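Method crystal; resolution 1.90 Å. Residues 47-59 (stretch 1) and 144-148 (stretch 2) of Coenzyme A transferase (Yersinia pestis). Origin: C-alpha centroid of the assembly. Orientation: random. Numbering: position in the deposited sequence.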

# COMPACT_ATOMS: atom_id res chain seq x y z
N PHE A 47 -21.56 -12.02 -2.11
CA PHE A 47 -21.87 -13.12 -3.03
C PHE A 47 -23.02 -14.03 -2.61
O PHE A 47 -24.16 -13.60 -2.49
CB PHE A 47 -20.61 -13.94 -3.35
CG PHE A 47 -20.71 -14.69 -4.65
CD1 PHE A 47 -20.91 -14.01 -5.84
CD2 PHE A 47 -20.60 -16.07 -4.69
CE1 PHE A 47 -21.00 -14.68 -7.04
CE2 PHE A 47 -20.69 -16.75 -5.88
CZ PHE A 47 -20.89 -16.06 -7.06
N ALA A 48 -22.69 -15.30 -2.40
CA ALA A 48 -23.65 -16.33 -2.03
C ALA A 48 -24.32 -15.96 -0.72
O ALA A 48 -25.42 -16.42 -0.42
CB ALA A 48 -22.96 -17.68 -1.92
N ALA A 49 -23.63 -15.14 0.06
CA ALA A 49 -24.13 -14.63 1.34
C ALA A 49 -25.37 -13.72 1.19
O ALA A 49 -26.16 -13.61 2.12
CB ALA A 49 -23.03 -13.92 2.10
N GLU A 50 -25.52 -13.06 0.04
CA GLU A 50 -26.67 -12.17 -0.16
C GLU A 50 -27.93 -13.01 0.03
O GLU A 50 -28.03 -14.11 -0.49
CB GLU A 50 -26.63 -11.56 -1.57
CG GLU A 50 -25.35 -10.76 -1.87
CD GLU A 50 -25.30 -10.24 -3.29
OE1 GLU A 50 -26.03 -10.76 -4.16
OE2 GLU A 50 -24.51 -9.31 -3.56
N PRO A 51 -28.90 -12.48 0.78
CA PRO A 51 -30.11 -13.25 1.10
C PRO A 51 -31.28 -13.02 0.12
O PRO A 51 -31.89 -11.96 0.15
CB PRO A 51 -30.45 -12.77 2.52
CG PRO A 51 -29.95 -11.36 2.55
CD PRO A 51 -28.76 -11.28 1.63
N PRO A 52 -31.58 -14.01 -0.73
CA PRO A 52 -32.54 -13.79 -1.82
C PRO A 52 -33.96 -13.45 -1.38
O PRO A 52 -34.58 -12.62 -2.03
CB PRO A 52 -32.53 -15.12 -2.59
CG PRO A 52 -31.95 -16.13 -1.62
CD PRO A 52 -30.94 -15.34 -0.84
N ALA A 53 -34.46 -14.06 -0.33
CA ALA A 53 -35.84 -13.78 0.07
C ALA A 53 -35.97 -12.39 0.69
O ALA A 53 -36.94 -11.65 0.42
CB ALA A 53 -36.37 -14.86 1.02
N LEU A 54 -34.99 -12.02 1.50
CA LEU A 54 -34.97 -10.70 2.13
C LEU A 54 -34.77 -9.62 1.07
O LEU A 54 -35.42 -8.58 1.12
CB LEU A 54 -33.86 -10.61 3.20
CG LEU A 54 -34.09 -11.44 4.46
CD1 LEU A 54 -32.85 -11.41 5.38
CD2 LEU A 54 -35.33 -10.96 5.22
N LEU A 55 -33.89 -9.87 0.12
CA LEU A 55 -33.63 -8.87 -0.93
C LEU A 55 -34.82 -8.73 -1.88
O LEU A 55 -35.12 -7.62 -2.35
CB LEU A 55 -32.35 -9.20 -1.69
CG LEU A 55 -31.09 -9.04 -0.83
CD1 LEU A 55 -29.87 -9.44 -1.63
CD2 LEU A 55 -30.94 -7.62 -0.28
N LYS A 56 -35.51 -9.83 -2.17
CA LYS A 56 -36.73 -9.72 -2.98
C LYS A 56 -37.77 -8.88 -2.24
O LYS A 56 -38.41 -8.00 -2.84
CB LYS A 56 -37.29 -11.10 -3.32
CG LYS A 56 -38.61 -11.05 -4.09
CD LYS A 56 -39.12 -12.45 -4.39
CE LYS A 56 -40.50 -12.41 -5.03
NZ LYS A 56 -40.41 -12.12 -6.49
N ALA A 57 -37.94 -9.14 -0.95
CA ALA A 57 -38.94 -8.42 -0.16
C ALA A 57 -38.60 -6.92 -0.05
O ALA A 57 -39.47 -6.05 -0.10
CB ALA A 57 -39.09 -9.05 1.23
N LEU A 58 -37.32 -6.61 0.09
CA LEU A 58 -36.90 -5.21 0.13
C LEU A 58 -37.16 -4.53 -1.21
O LEU A 58 -37.66 -3.41 -1.26
CB LEU A 58 -35.42 -5.11 0.53
CG LEU A 58 -34.83 -3.70 0.69
CD1 LEU A 58 -35.71 -2.81 1.62
CD2 LEU A 58 -33.39 -3.81 1.22
N ALA A 59 -36.81 -5.20 -2.31
CA ALA A 59 -37.04 -4.64 -3.65
C ALA A 59 -38.54 -4.39 -3.87
O ALA A 59 -38.94 -3.35 -4.41
CB ALA A 59 -36.50 -5.58 -4.73
N PHE A 144 -28.23 -4.93 8.85
CA PHE A 144 -27.39 -5.89 8.14
C PHE A 144 -28.19 -7.18 7.89
O PHE A 144 -28.89 -7.65 8.79
CB PHE A 144 -26.12 -6.19 8.95
CG PHE A 144 -25.10 -6.98 8.17
CD1 PHE A 144 -24.46 -6.40 7.09
CD2 PHE A 144 -24.80 -8.29 8.52
CE1 PHE A 144 -23.52 -7.11 6.36
CE2 PHE A 144 -23.86 -9.02 7.77
CZ PHE A 144 -23.23 -8.43 6.70
N MET A 145 -28.10 -7.71 6.67
CA MET A 145 -28.81 -8.93 6.29
C MET A 145 -27.83 -9.94 5.70
O MET A 145 -26.99 -9.58 4.88
CB MET A 145 -29.94 -8.62 5.28
CG MET A 145 -30.76 -7.38 5.69
SD MET A 145 -32.42 -7.29 4.95
CE MET A 145 -31.96 -7.17 3.22
N HIS A 146 -27.93 -11.20 6.11
CA HIS A 146 -26.97 -12.23 5.70
C HIS A 146 -27.67 -13.60 5.77
O HIS A 146 -28.44 -13.85 6.71
CB HIS A 146 -25.77 -12.19 6.67
CG HIS A 146 -24.50 -12.83 6.16
ND1 HIS A 146 -24.33 -14.20 6.07
CD2 HIS A 146 -23.31 -12.28 5.82
CE1 HIS A 146 -23.10 -14.46 5.64
NE2 HIS A 146 -22.46 -13.31 5.48
N THR A 147 -27.44 -14.45 4.78
CA THR A 147 -27.89 -15.85 4.82
C THR A 147 -27.04 -16.65 5.81
O THR A 147 -25.81 -16.49 5.86
CB THR A 147 -27.79 -16.48 3.41
OG1 THR A 147 -28.58 -15.71 2.49
CG2 THR A 147 -28.23 -17.96 3.40
N VAL A 148 -27.68 -17.50 6.62
CA VAL A 148 -26.96 -18.25 7.64
C VAL A 148 -27.38 -19.70 7.61
O VAL A 148 -28.42 -20.04 7.04
CB VAL A 148 -27.22 -17.71 9.06
CG1 VAL A 148 -26.75 -16.25 9.17
CG2 VAL A 148 -28.69 -17.87 9.44

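Strand 144-148 packs against the loop and first turns of helix 52-59, running at 145° to the helix with the axes 8.8 Å apart at closest approach; together the two stretches bury 384 Å². The polar anchor lies ahead of the helix, at the end of the short 3-10 segment 48-49. There the carbonyl oxygen of A49 accepts two hydrogen bonds from one residue: T147 N to A49 O, 3.1 Å and nearly straight at 169°, and T147 OG1 to A49 O, 3.2 Å. The m rotamer of T147 (chi1 -58°) places its hydroxyl on the same acceptor as its own amide, so a buried polar side chain is satisfied where it sits. The T147 hydroxyl also packs against P51, with T147 OG1 3.2 Å from P51 CA; the CA atoms of these two residues, 5.1 Å apart, mark the closest backbone register.

P51 occupies the N-cap position. Its CA-to-CB bond points toward the strand, and the C-gamma endo ring has P51 CG 3.9 Å from M145 CB. Its carbonyl accepts the first bond of the helix, L55 N to P51 O, 2.9 Å.

M145 is the residue most covered by the other stretch, with 101 Å² of its surface buried against stretch 1. Its CA-to-CB bond points toward the helix, and chi angles of -45° (m), -159° (t) and -63° (m) carry the chain out and then turn its terminal methyl into a pocket of leucines: M145 CE lies 3.9 Å from L54 CB, 3.7 Å from L55 CD2 and 4.2 Å from L58 CD2. An unbranched, flexible side chain is well suited to threading this space. L54 and L55 share the m,t rotamer common in helices. L54 points toward the strand, whereas L55 leaves its backbone sideways and comes nearer at its end, which brings CD2 to the methyl. L58, one turn beyond L54, takes t,p instead and also points toward the strand.

H146, the next residue along the strand, starts away from stretch 1, as alternation demands, yet its end comes nearer. With chi1 at -160° (t) and chi2 at -74°, the imidazole offers a face to A49 CB, 3.8 Å from the ring centroid and 28° off the normal, a CH-pi contact. The ring is also tethered within its own strand by H146 ND1 to T147 O, 2.7 Å. A49's small methyl can rest directly on the ring while its carbonyl serves T147. V148 points away and makes no contact.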